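Local structure of member of s1p family of ribosomal proteins (5YH1) at residues A[158-169]-A[181-192]; A[193-201]-A[225-236]. The protein binds manganese through its DHH domain, the part present here, and probably acts as an exonuclease on nucleic acids. All blocks are in the same frame, centred on the assembly; numbering follows the deposited sequence.

Interaction 1. Residues A[158-169]-A[181-192]; sequences IVVIDHHDPRDW and VDVHVNPHHVKR. With MN (manganese (II) ion), chain F.
Val160 sits between two neighbours of the parallel strand 183-185: its N donates almost straight to Val183 O (2.9 Å, 177°) and its O accepts from Val185 N. Asp162 N then donates to Val185 O, so the edge strand of the DHH domain's parallel sheet is paired up to the point where both segments turn into loops. At the other end Asp182 OD2 accepts Ile158 N at 3.0 Å on its anti side, 30° out of the carboxylate plane, while also forming a salt bridge with Lys152. Beyond the strands, the amide of Asn186 is used twice: ND2 gives His164 O a straight bond of 2.8 Å, and OD1 accepts His188 N in an Asx turn. His188 NE2 reaches His163 O only weakly, with Asp165 CA 3.7 Å above the centre of its ring. Asp162 OD1 takes His164 ND1 on the syn side (2.7 Å), and His163 N from above the plane. The Arg192 side chain bends at chi2 (-87°) and lays its guanidinium flat on Trp169, while NH2 bonds Glu172 O. Trp169 turns its edge to the face of His189. With an alanine in place of Trp169, the guanidinium would probably lose its aromatic platform and His189 its edge-on neighbour. Paired carbonyls and amides probably help to hold the loop from which His163, its ND1 bonded to Tyr195 O, binds manganese through NE2 (2.4 Å).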
loop_
_atom_site.group_PDB
_atom_site.type_symbol
_atom_site.label_atom_id
_atom_site.label_comp_id
_atom_site.label_asym_id
_atom_site.label_seq_id
_atom_site.Cartn_x
_atom_site.Cartn_y
_atom_site.Cartn_z
ATOM N N ILE A 158 -11.627 -25.516 7.115
ATOM C CA ILE A 158 -10.619 -24.728 7.790
ATOM C C ILE A 158 -9.829 -25.610 8.757
ATOM O O ILE A 158 -10.412 -26.281 9.615
ATOM C CB ILE A 158 -11.263 -23.558 8.577
ATOM C CG1 ILE A 158 -12.097 -22.658 7.651
ATOM C CG2 ILE A 158 -10.197 -22.726 9.269
ATOM C CD1 ILE A 158 -13.013 -21.702 8.391
ATOM N N VAL A 159 -8.508 -25.609 8.594
ATOM C CA VAL A 159 -7.577 -26.248 9.527
ATOM C C VAL A 159 -6.815 -25.162 10.289
ATOM O O VAL A 159 -6.284 -24.225 9.683
ATOM C CB VAL A 159 -6.576 -27.149 8.774
ATOM C CG1 VAL A 159 -5.490 -27.691 9.710
ATOM C CG2 VAL A 159 -7.317 -28.287 8.075
ATOM N N VAL A 160 -6.778 -25.277 11.615
ATOM C CA VAL A 160 -5.990 -24.380 12.447
ATOM C C VAL A 160 -4.893 -25.137 13.195
ATOM O O VAL A 160 -5.172 -26.146 13.863
ATOM C CB VAL A 160 -6.854 -23.657 13.488
ATOM C CG1 VAL A 160 -5.985 -22.689 14.293
ATOM C CG2 VAL A 160 -8.019 -22.928 12.819
ATOM N N ILE A 161 -3.660 -24.638 13.075
ATOM C CA ILE A 161 -2.497 -25.136 13.818
ATOM C C ILE A 161 -1.886 -23.941 14.564
ATOM O O ILE A 161 -1.195 -23.111 13.974
ATOM C CB ILE A 161 -1.443 -25.758 12.882
ATOM C CG1 ILE A 161 -2.048 -26.913 12.077
ATOM C CG2 ILE A 161 -0.246 -26.252 13.683
ATOM C CD1 ILE A 161 -1.209 -27.351 10.899
ATOM N N ASP A 162 -2.160 -23.843 15.857
ATOM C CA ASP A 162 -1.794 -22.677 16.637
ATOM C C ASP A 162 -1.440 -23.101 18.070
ATOM O O ASP A 162 -1.709 -24.234 18.475
ATOM C CB ASP A 162 -2.966 -21.684 16.608
ATOM C CG ASP A 162 -2.588 -20.291 17.064
ATOM O OD1 ASP A 162 -1.376 -20.017 17.266
ATOM O OD2 ASP A 162 -3.523 -19.459 17.227
ATOM N N HIS A 163 -0.817 -22.202 18.827
ATOM C CA HIS A 163 -0.444 -22.484 20.226
ATOM C C HIS A 163 -0.741 -21.326 21.178
ATOM O O HIS A 163 -0.220 -21.293 22.303
ATOM C CB HIS A 163 1.037 -22.887 20.316
ATOM C CG HIS A 163 1.981 -21.798 19.925
ATOM N ND1 HIS A 163 2.944 -21.304 20.779
ATOM C CD2 HIS A 163 2.096 -21.091 18.778
ATOM C CE1 HIS A 163 3.621 -20.349 20.165
ATOM N NE2 HIS A 163 3.126 -20.206 18.951
ATOM N N HIS A 164 -1.593 -20.399 20.735
ATOM C CA HIS A 164 -2.121 -19.344 21.593
ATOM C C HIS A 164 -3.369 -19.846 22.294
ATOM O O HIS A 164 -4.061 -20.738 21.790
ATOM C CB HIS A 164 -2.421 -18.084 20.776
ATOM C CG HIS A 164 -1.205 -17.509 20.125
ATOM N ND1 HIS A 164 -0.713 -17.979 18.924
ATOM C CD2 HIS A 164 -0.347 -16.546 20.536
ATOM C CE1 HIS A 164 0.387 -17.314 18.616
ATOM N NE2 HIS A 164 0.630 -16.441 19.577
ATOM N N ASP A 165 -3.646 -19.262 23.453
ATOM C CA ASP A 165 -4.778 -19.662 24.287
ATOM C C ASP A 165 -6.111 -19.263 23.637
ATOM O O ASP A 165 -6.354 -18.084 23.409
ATOM C CB ASP A 165 -4.645 -19.013 25.676
ATOM C CG ASP A 165 -5.758 -19.425 26.644
ATOM O OD1 ASP A 165 -6.528 -20.376 26.369
ATOM O OD2 ASP A 165 -5.861 -18.773 27.698
ATOM N N PRO A 166 -6.980 -20.246 23.339
ATOM C CA PRO A 166 -8.305 -19.881 22.821
ATOM C C PRO A 166 -9.150 -19.075 23.810
ATOM O O PRO A 166 -10.080 -18.398 23.394
ATOM C CB PRO A 166 -8.957 -21.235 22.516
ATOM C CG PRO A 166 -7.812 -22.186 22.352
ATOM C CD PRO A 166 -6.756 -21.702 23.295
ATOM N N ARG A 167 -8.824 -19.168 25.101
ATOM C CA ARG A 167 -9.456 -18.381 26.172
ATOM C C ARG A 167 -10.906 -18.756 26.497
ATOM O O ARG A 167 -11.186 -19.143 27.628
ATOM C CB ARG A 167 -9.359 -16.872 25.915
ATOM C CG ARG A 167 -7.985 -16.279 26.168
ATOM C CD ARG A 167 -8.057 -14.762 26.203
ATOM N NE ARG A 167 -6.747 -14.171 26.442
ATOM N N ASP A 168 -11.819 -18.621 25.532
ATOM C CA ASP A 168 -13.253 -18.823 25.786
ATOM C C ASP A 168 -13.621 -20.301 25.711
ATOM O O ASP A 168 -14.051 -20.797 24.670
ATOM C CB ASP A 168 -14.095 -18.018 24.786
ATOM C CG ASP A 168 -13.951 -16.519 24.971
ATOM O OD1 ASP A 168 -13.983 -16.064 26.129
ATOM O OD2 ASP A 168 -13.818 -15.780 23.969
ATOM N N TRP A 169 -13.450 -21.008 26.818
ATOM C CA TRP A 169 -13.715 -22.445 26.844
ATOM C C TRP A 169 -15.199 -22.724 27.059
ATOM O O TRP A 169 -15.836 -22.095 27.894
ATOM C CB TRP A 169 -12.853 -23.127 27.914
ATOM C CG TRP A 169 -11.401 -22.994 27.592
ATOM C CD1 TRP A 169 -10.548 -22.038 28.049
ATOM C CD2 TRP A 169 -10.649 -23.806 26.688
ATOM N NE1 TRP A 169 -9.300 -22.214 27.500
ATOM C CE2 TRP A 169 -9.336 -23.298 26.663
ATOM C CE3 TRP A 169 -10.958 -24.916 25.901
ATOM C CZ2 TRP A 169 -8.325 -23.869 25.886
ATOM C CZ3 TRP A 169 -9.961 -25.484 25.130
ATOM C CH2 TRP A 169 -8.652 -24.956 25.129
ATOM N N VAL A 181 -14.348 -24.002 13.041
ATOM C CA VAL A 181 -13.291 -24.651 12.260
ATOM C C VAL A 181 -13.408 -26.170 12.338
ATOM O O VAL A 181 -13.973 -26.703 13.287
ATOM C CB VAL A 181 -11.878 -24.205 12.705
ATOM C CG1 VAL A 181 -11.740 -22.687 12.607
ATOM C CG2 VAL A 181 -11.548 -24.687 14.110
ATOM N N ASP A 182 -12.843 -26.849 11.346
ATOM C CA ASP A 182 -13.012 -28.290 11.179
ATOM C C ASP A 182 -12.006 -29.132 11.967
ATOM O O ASP A 182 -12.324 -30.237 12.404
ATOM C CB ASP A 182 -12.949 -28.636 9.690
ATOM C CG ASP A 182 -14.091 -27.991 8.902
ATOM O OD1 ASP A 182 -15.131 -28.653 8.776
ATOM O OD2 ASP A 182 -13.980 -26.815 8.478
ATOM N N VAL A 183 -10.785 -28.638 12.110
ATOM C CA VAL A 183 -9.836 -29.244 13.043
ATOM C C VAL A 183 -8.899 -28.173 13.584
ATOM O O VAL A 183 -8.379 -27.337 12.827
ATOM C CB VAL A 183 -9.040 -30.408 12.423
ATOM C CG1 VAL A 183 -8.138 -29.932 11.300
ATOM C CG2 VAL A 183 -8.219 -31.125 13.494
ATOM N N HIS A 184 -8.719 -28.195 14.904
ATOM C CA HIS A 184 -7.896 -27.232 15.602
ATOM C C HIS A 184 -6.809 -27.986 16.375
ATOM O O HIS A 184 -7.103 -28.683 17.345
ATOM C CB HIS A 184 -8.785 -26.394 16.512
ATOM C CG HIS A 184 -8.087 -25.241 17.158
ATOM N ND1 HIS A 184 -8.719 -24.402 18.047
ATOM C CD2 HIS A 184 -6.807 -24.810 17.079
ATOM C CE1 HIS A 184 -7.867 -23.486 18.471
ATOM N NE2 HIS A 184 -6.697 -23.718 17.905
ATOM N N VAL A 185 -5.568 -27.884 15.894
ATOM C CA VAL A 185 -4.404 -28.471 16.552
ATOM C C VAL A 185 -3.788 -27.393 17.434
ATOM O O VAL A 185 -3.256 -26.391 16.933
ATOM C CB VAL A 185 -3.363 -28.964 15.531
ATOM C CG1 VAL A 185 -2.128 -29.508 16.238
ATOM C CG2 VAL A 185 -3.965 -30.029 14.620
ATOM N N ASN A 186 -3.883 -27.589 18.744
ATOM C CA ASN A 186 -3.428 -26.602 19.719
ATOM C C ASN A 186 -3.157 -27.288 21.075
ATOM O O ASN A 186 -4.051 -27.943 21.630
ATOM C CB ASN A 186 -4.472 -25.492 19.854
ATOM C CG ASN A 186 -3.999 -24.317 20.697
ATOM O OD1 ASN A 186 -3.249 -24.478 21.656
ATOM N ND2 ASN A 186 -4.460 -23.117 20.346
ATOM N N PRO A 187 -1.929 -27.146 21.606
ATOM C CA PRO A 187 -1.574 -27.781 22.885
ATOM C C PRO A 187 -2.470 -27.387 24.068
ATOM O O PRO A 187 -2.608 -28.163 25.013
ATOM C CB PRO A 187 -0.135 -27.300 23.130
ATOM C CG PRO A 187 0.009 -26.065 22.291
ATOM C CD PRO A 187 -0.805 -26.354 21.072
ATOM N N HIS A 188 -3.062 -26.194 24.016
ATOM C CA HIS A 188 -3.928 -25.712 25.093
ATOM C C HIS A 188 -5.167 -26.592 25.332
ATOM O O HIS A 188 -5.747 -26.533 26.396
ATOM C CB HIS A 188 -4.381 -24.275 24.814
ATOM C CG HIS A 188 -3.298 -23.252 24.965
ATOM N ND1 HIS A 188 -3.094 -22.556 26.138
ATOM C CD2 HIS A 188 -2.375 -22.785 24.089
ATOM C CE1 HIS A 188 -2.089 -21.714 25.984
ATOM N NE2 HIS A 188 -1.633 -21.834 24.749
ATOM N N HIS A 189 -5.583 -27.368 24.336
ATOM C CA HIS A 189 -6.725 -28.271 24.478
ATOM C C HIS A 189 -6.415 -29.434 25.412
ATOM O O HIS A 189 -7.290 -29.896 26.132
ATOM C CB HIS A 189 -7.151 -28.855 23.127
ATOM C CG HIS A 189 -7.896 -27.894 22.259
ATOM N ND1 HIS A 189 -7.325 -27.298 21.161
ATOM C CD2 HIS A 189 -9.165 -27.427 22.325
ATOM C CE1 HIS A 189 -8.210 -26.500 20.587
ATOM N NE2 HIS A 189 -9.334 -26.561 21.275
ATOM N N VAL A 190 -5.178 -29.919 25.368
ATOM C CA VAL A 190 -4.783 -31.085 26.148
ATOM C C VAL A 190 -3.969 -30.720 27.383
ATOM O O VAL A 190 -3.787 -31.553 28.256
ATOM C CB VAL A 190 -4.011 -32.104 25.282
ATOM C CG1 VAL A 190 -4.868 -32.516 24.093
ATOM C CG2 VAL A 190 -2.670 -31.545 24.820
ATOM N N LYS A 191 -3.488 -29.484 27.446
ATOM C CA LYS A 191 -2.710 -28.993 28.575
ATOM C C LYS A 191 -2.766 -27.477 28.577
ATOM O O LYS A 191 -2.009 -26.821 27.867
ATOM C CB LYS A 191 -1.255 -29.469 28.463
ATOM C CG LYS A 191 -0.422 -29.287 29.723
ATOM C CD LYS A 191 1.063 -29.423 29.408
ATOM C CE LYS A 191 1.839 -30.178 30.475
ATOM N NZ LYS A 191 1.656 -29.570 31.820
ATOM N N ARG A 192 -3.670 -26.919 29.375
ATOM C CA ARG A 192 -3.853 -25.473 29.424
ATOM C C ARG A 192 -2.547 -24.774 29.747
ATOM O O ARG A 192 -1.804 -25.217 30.606
ATOM C CB ARG A 192 -4.875 -25.088 30.492
ATOM C CG ARG A 192 -6.283 -25.594 30.241
ATOM C CD ARG A 192 -7.104 -24.657 29.367
ATOM N NE ARG A 192 -8.523 -24.968 29.526
ATOM C CZ ARG A 192 -9.135 -26.026 28.994
ATOM N NH1 ARG A 192 -8.475 -26.898 28.227
ATOM N NH2 ARG A 192 -10.431 -26.212 29.223
HETATM MN MN MN F . 4.381 -18.658 17.630
HETATM O O HOH W 1 5.112 -16.931 16.541
HETATM O O HOH W 2 3.801 -17.033 19.035
#

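Interaction 2. Residues A[193-201]-A[225-236]. With MN (manganese (II) ion), chain F.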
loop_
_atom_site.group_PDB
_atom_site.type_symbol
_atom_site.label_atom_id
_atom_site.label_comp_id
_atom_site.label_asym_id
_atom_site.label_seq_id
_atom_site.Cartn_x
_atom_site.Cartn_y
_atom_site.Cartn_z
ATOM N N GLY A 193 -2.290 -23.662 29.069
ATOM C CA GLY A 193 -1.109 -22.854 29.329
ATOM C C GLY A 193 0.163 -23.305 28.637
ATOM O O GLY A 193 1.171 -22.623 28.732
ATOM N N TYR A 194 0.139 -24.423 27.914
ATOM C CA TYR A 194 1.366 -24.952 27.302
ATOM C C TYR A 194 1.719 -24.282 25.959
ATOM O O TYR A 194 1.862 -24.941 24.920
ATOM C CB TYR A 194 1.277 -26.473 27.161
ATOM C CG TYR A 194 2.618 -27.180 27.151
ATOM C CD1 TYR A 194 3.422 -27.211 28.294
ATOM C CD2 TYR A 194 3.076 -27.836 26.015
ATOM C CE1 TYR A 194 4.645 -27.874 28.301
ATOM C CE2 TYR A 194 4.295 -28.504 26.013
ATOM C CZ TYR A 194 5.075 -28.524 27.164
ATOM O OH TYR A 194 6.286 -29.182 27.164
ATOM N N TYR A 195 1.895 -22.965 26.021
ATOM C CA TYR A 195 2.304 -22.130 24.885
ATOM C C TYR A 195 3.650 -22.532 24.296
ATOM O O TYR A 195 3.925 -22.270 23.127
ATOM C CB TYR A 195 2.385 -20.669 25.359
ATOM C CG TYR A 195 2.961 -19.687 24.354
ATOM C CD1 TYR A 195 2.153 -19.097 23.383
ATOM C CD2 TYR A 195 4.316 -19.336 24.378
ATOM C CE1 TYR A 195 2.670 -18.191 22.465
ATOM C CE2 TYR A 195 4.842 -18.436 23.458
ATOM C CZ TYR A 195 4.012 -17.857 22.508
ATOM O OH TYR A 195 4.508 -16.960 21.590
ATOM N N GLU A 196 4.495 -23.162 25.106
ATOM C CA GLU A 196 5.877 -23.404 24.726
ATOM C C GLU A 196 6.050 -24.488 23.663
ATOM O O GLU A 196 7.132 -24.641 23.118
ATOM C CB GLU A 196 6.732 -23.711 25.958
ATOM C CG GLU A 196 6.217 -24.851 26.827
ATOM C CD GLU A 196 5.445 -24.358 28.048
ATOM O OE1 GLU A 196 5.854 -24.720 29.173
ATOM O OE2 GLU A 196 4.447 -23.609 27.885
ATOM N N LEU A 197 4.995 -25.235 23.365
ATOM C CA LEU A 197 4.990 -26.085 22.167
ATOM C C LEU A 197 4.468 -25.232 21.003
ATOM O O LEU A 197 3.253 -25.021 20.857
ATOM C CB LEU A 197 4.126 -27.328 22.382
ATOM C CG LEU A 197 4.169 -28.397 21.295
ATOM C CD1 LEU A 197 5.553 -29.007 21.150
ATOM C CD2 LEU A 197 3.139 -29.464 21.606
ATOM N N THR A 198 5.396 -24.746 20.182
ATOM C CA THR A 198 5.108 -23.654 19.245
ATOM C C THR A 198 4.603 -24.136 17.888
ATOM O O THR A 198 4.670 -25.325 17.560
ATOM C CB THR A 198 6.361 -22.775 19.033
ATOM O OG1 THR A 198 7.308 -23.455 18.203
ATOM C CG2 THR A 198 7.004 -22.443 20.367
ATOM N N ALA A 199 4.128 -23.196 17.079
ATOM C CA ALA A 199 3.487 -23.539 15.801
ATOM C C ALA A 199 4.426 -24.272 14.866
ATOM O O ALA A 199 4.011 -25.191 14.167
ATOM C CB ALA A 199 2.938 -22.289 15.127
ATOM N N GLY A 200 5.692 -23.867 14.853
ATOM C CA GLY A 200 6.692 -24.516 14.005
ATOM C C GLY A 200 6.986 -25.949 14.418
ATOM O O GLY A 200 7.317 -26.789 13.582
HETATM N N MSE A 201 6.881 -26.224 15.713
HETATM C CA MSE A 201 7.013 -27.587 16.223
HETATM C C MSE A 201 5.818 -28.370 15.749
HETATM O O MSE A 201 5.956 -29.384 15.063
HETATM C CB MSE A 201 7.106 -27.602 17.751
HETATM C CG MSE A 201 8.446 -27.057 18.233
HETATM SE SE MSE A 201 8.457 -26.697 20.176
HETATM C CE MSE A 201 9.670 -25.152 20.055
ATOM N N ALA A 225 12.157 -22.501 14.996
ATOM C CA ALA A 225 10.879 -21.950 15.457
ATOM C C ALA A 225 10.878 -21.686 16.953
ATOM O O ALA A 225 10.486 -20.599 17.397
ATOM C CB ALA A 225 9.746 -22.888 15.086
ATOM N N GLY A 226 11.340 -22.676 17.727
ATOM C CA GLY A 226 11.441 -22.543 19.187
ATOM C C GLY A 226 12.394 -21.454 19.636
ATOM O O GLY A 226 12.162 -20.794 20.645
ATOM N N THR A 227 13.475 -21.264 18.881
ATOM C CA THR A 227 14.400 -20.167 19.147
ATOM C C THR A 227 13.692 -18.837 18.922
ATOM O O THR A 227 13.735 -17.953 19.773
ATOM C CB THR A 227 15.662 -20.269 18.267
ATOM O OG1 THR A 227 16.302 -21.528 18.513
ATOM C CG2 THR A 227 16.624 -19.136 18.566
ATOM N N GLY A 228 12.998 -18.715 17.797
ATOM C CA GLY A 228 12.229 -17.502 17.505
ATOM C C GLY A 228 11.252 -17.124 18.600
ATOM O O GLY A 228 11.208 -15.973 19.024
ATOM N N ASP A 229 10.478 -18.103 19.066
ATOM C CA ASP A 229 9.471 -17.887 20.110
ATOM C C ASP A 229 9.996 -18.039 21.539
ATOM O O ASP A 229 9.223 -17.901 22.488
ATOM C CB ASP A 229 8.289 -18.852 19.916
ATOM C CG ASP A 229 7.160 -18.259 19.082
ATOM O OD1 ASP A 229 7.319 -17.172 18.472
ATOM O OD2 ASP A 229 6.101 -18.912 19.024
ATOM N N ARG A 230 11.292 -18.322 21.696
ATOM C CA ARG A 230 11.925 -18.430 23.018
ATOM C C ARG A 230 11.252 -19.478 23.902
ATOM O O ARG A 230 10.963 -19.238 25.065
ATOM C CB ARG A 230 11.943 -17.073 23.722
ATOM C CG ARG A 230 12.743 -16.015 22.983
ATOM C CD ARG A 230 12.371 -14.617 23.443
ATOM N NE ARG A 230 13.253 -13.628 22.822
ATOM C CZ ARG A 230 13.952 -12.689 23.463
ATOM N NH1 ARG A 230 13.886 -12.543 24.786
ATOM N NH2 ARG A 230 14.725 -11.870 22.760
ATOM N N SER A 231 11.010 -20.641 23.327
ATOM C CA SER A 231 10.434 -21.763 24.052
ATOM C C SER A 231 11.449 -22.342 25.039
ATOM O O SER A 231 12.626 -22.498 24.702
ATOM C CB SER A 231 10.010 -22.852 23.064
ATOM O OG SER A 231 9.614 -24.036 23.729
ATOM N N LYS A 232 10.977 -22.651 26.244
ATOM C CA LYS A 232 11.748 -23.419 27.228
ATOM C C LYS A 232 11.112 -24.799 27.459
ATOM O O LYS A 232 11.207 -25.345 28.558
ATOM C CB LYS A 232 11.813 -22.672 28.573
ATOM C CG LYS A 232 12.172 -21.193 28.513
ATOM C CD LYS A 232 13.540 -20.970 27.896
ATOM C CE LYS A 232 13.870 -19.484 27.865
ATOM N NZ LYS A 232 14.690 -19.132 26.672
ATOM N N ALA A 233 10.456 -25.355 26.441
ATOM C CA ALA A 233 9.779 -26.647 26.576
ATOM C C ALA A 233 10.776 -27.805 26.541
ATOM O O ALA A 233 11.734 -27.764 25.784
ATOM C CB ALA A 233 8.761 -26.836 25.463
ATOM N N PRO A 234 10.527 -28.867 27.322
ATOM C CA PRO A 234 11.317 -30.093 27.197
ATOM C C PRO A 234 11.385 -30.623 25.764
ATOM O O PRO A 234 12.409 -31.158 25.357
ATOM C CB PRO A 234 10.573 -31.076 28.100
ATOM C CG PRO A 234 9.994 -30.213 29.157
ATOM C CD PRO A 234 9.594 -28.937 28.457
ATOM N N GLU A 235 10.300 -30.460 25.005
ATOM C CA GLU A 235 10.302 -30.813 23.584
ATOM C C GLU A 235 11.354 -30.027 22.807
ATOM O O GLU A 235 11.979 -30.568 21.898
ATOM C CB GLU A 235 8.922 -30.565 22.949
ATOM C CG GLU A 235 7.816 -31.499 23.430
ATOM C CD GLU A 235 7.038 -30.987 24.621
ATOM O OE1 GLU A 235 5.953 -31.535 24.869
ATOM O OE2 GLU A 235 7.478 -30.056 25.313
ATOM N N PHE A 236 11.542 -28.757 23.165
ATOM C CA PHE A 236 12.449 -27.865 22.430
ATOM C C PHE A 236 13.883 -28.376 22.568
ATOM O O PHE A 236 14.629 -28.462 21.587
ATOM C CB PHE A 236 12.309 -26.418 22.937
ATOM C CG PHE A 236 13.365 -25.465 22.430
ATOM C CD1 PHE A 236 13.496 -25.195 21.074
ATOM C CD2 PHE A 236 14.200 -24.796 23.323
ATOM C CE1 PHE A 236 14.450 -24.302 20.610
ATOM C CE2 PHE A 236 15.163 -23.892 22.866
ATOM C CZ PHE A 236 15.289 -23.650 21.503
HETATM MN MN MN F . 4.381 -18.658 17.630
HETATM O O HOH W 3 6.874 -16.084 22.334
HETATM O O HOH W 2 3.801 -17.033 19.035
HETATM O O HOH W 1 5.112 -16.931 16.541
#
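At the manganese site of the DHH domain, segments 193-201 and 225-236 meet through Tyr195, Thr198 and Asp229. Asp229, near the end of helix 221-229, binds the metal through OD2 at 2.2 Å, with His163, Asp67, Asp137 and two waters as the other ligands. Tyr195 OH stands 3.6 Å from that OD2 and is hydrogen-bonded to one metal-bound water, as well as to another water that donates to Asp229 O. A chi1 of 173° sets CG of Tyr195 opposite its backbone N, which carries the phenol out to these waters. Thr198 CG2 packs 3.8 Å from Asp229 CB, while Thr198 OG1 is hydrogen-bonded to Asp67, a second tie to the metal shell at the N-cap of helix 199-210. Helix 221-229 closes in a Schellman motif at Arg230, after which the chain turns back to meet the type I turn 194-197. There Ser231 OG donates to Glu196 O (2.6 Å) and accepts Ala233 N in an ST turn that leads into helix 234-245. Tyr194 and Glu235 meet head-on; the bond from Tyr194 OH to Glu235 OE2 is very short, 2.4 Å, and its exact length is doubtful, while OE1 is held by Ser31. Ala233 CB meets Glu196 CG at 3.5 Å. The helices pack closely through glycines: Ala225 CB rests 3.6 Å from Gly200 CA, and CE of selenomethionine Met201 3.3 Å from Gly226 CA, where a CB on either glycine would clash.

Interaction 1 precedes interaction 2 along the chain; their centres are 15 Å apart and both reach the same manganese ion. The first joins strands 158-161 and 183-185 at one edge of the five-stranded parallel sheet; residues 193-201 follow directly and lead into helix 199-210, which meets the segment spanning helices 221-229 and 234-245 in the second. The two touch where His163 ND1 probably hydrogen-bonds Tyr195 O, at 2.7 Å, and where His163 CB packs on Leu197 O. Each supplies one protein ligand, and both share the two metal-bound waters, so the site draws on the loop after strand 158-161 and the end of helix 221-229.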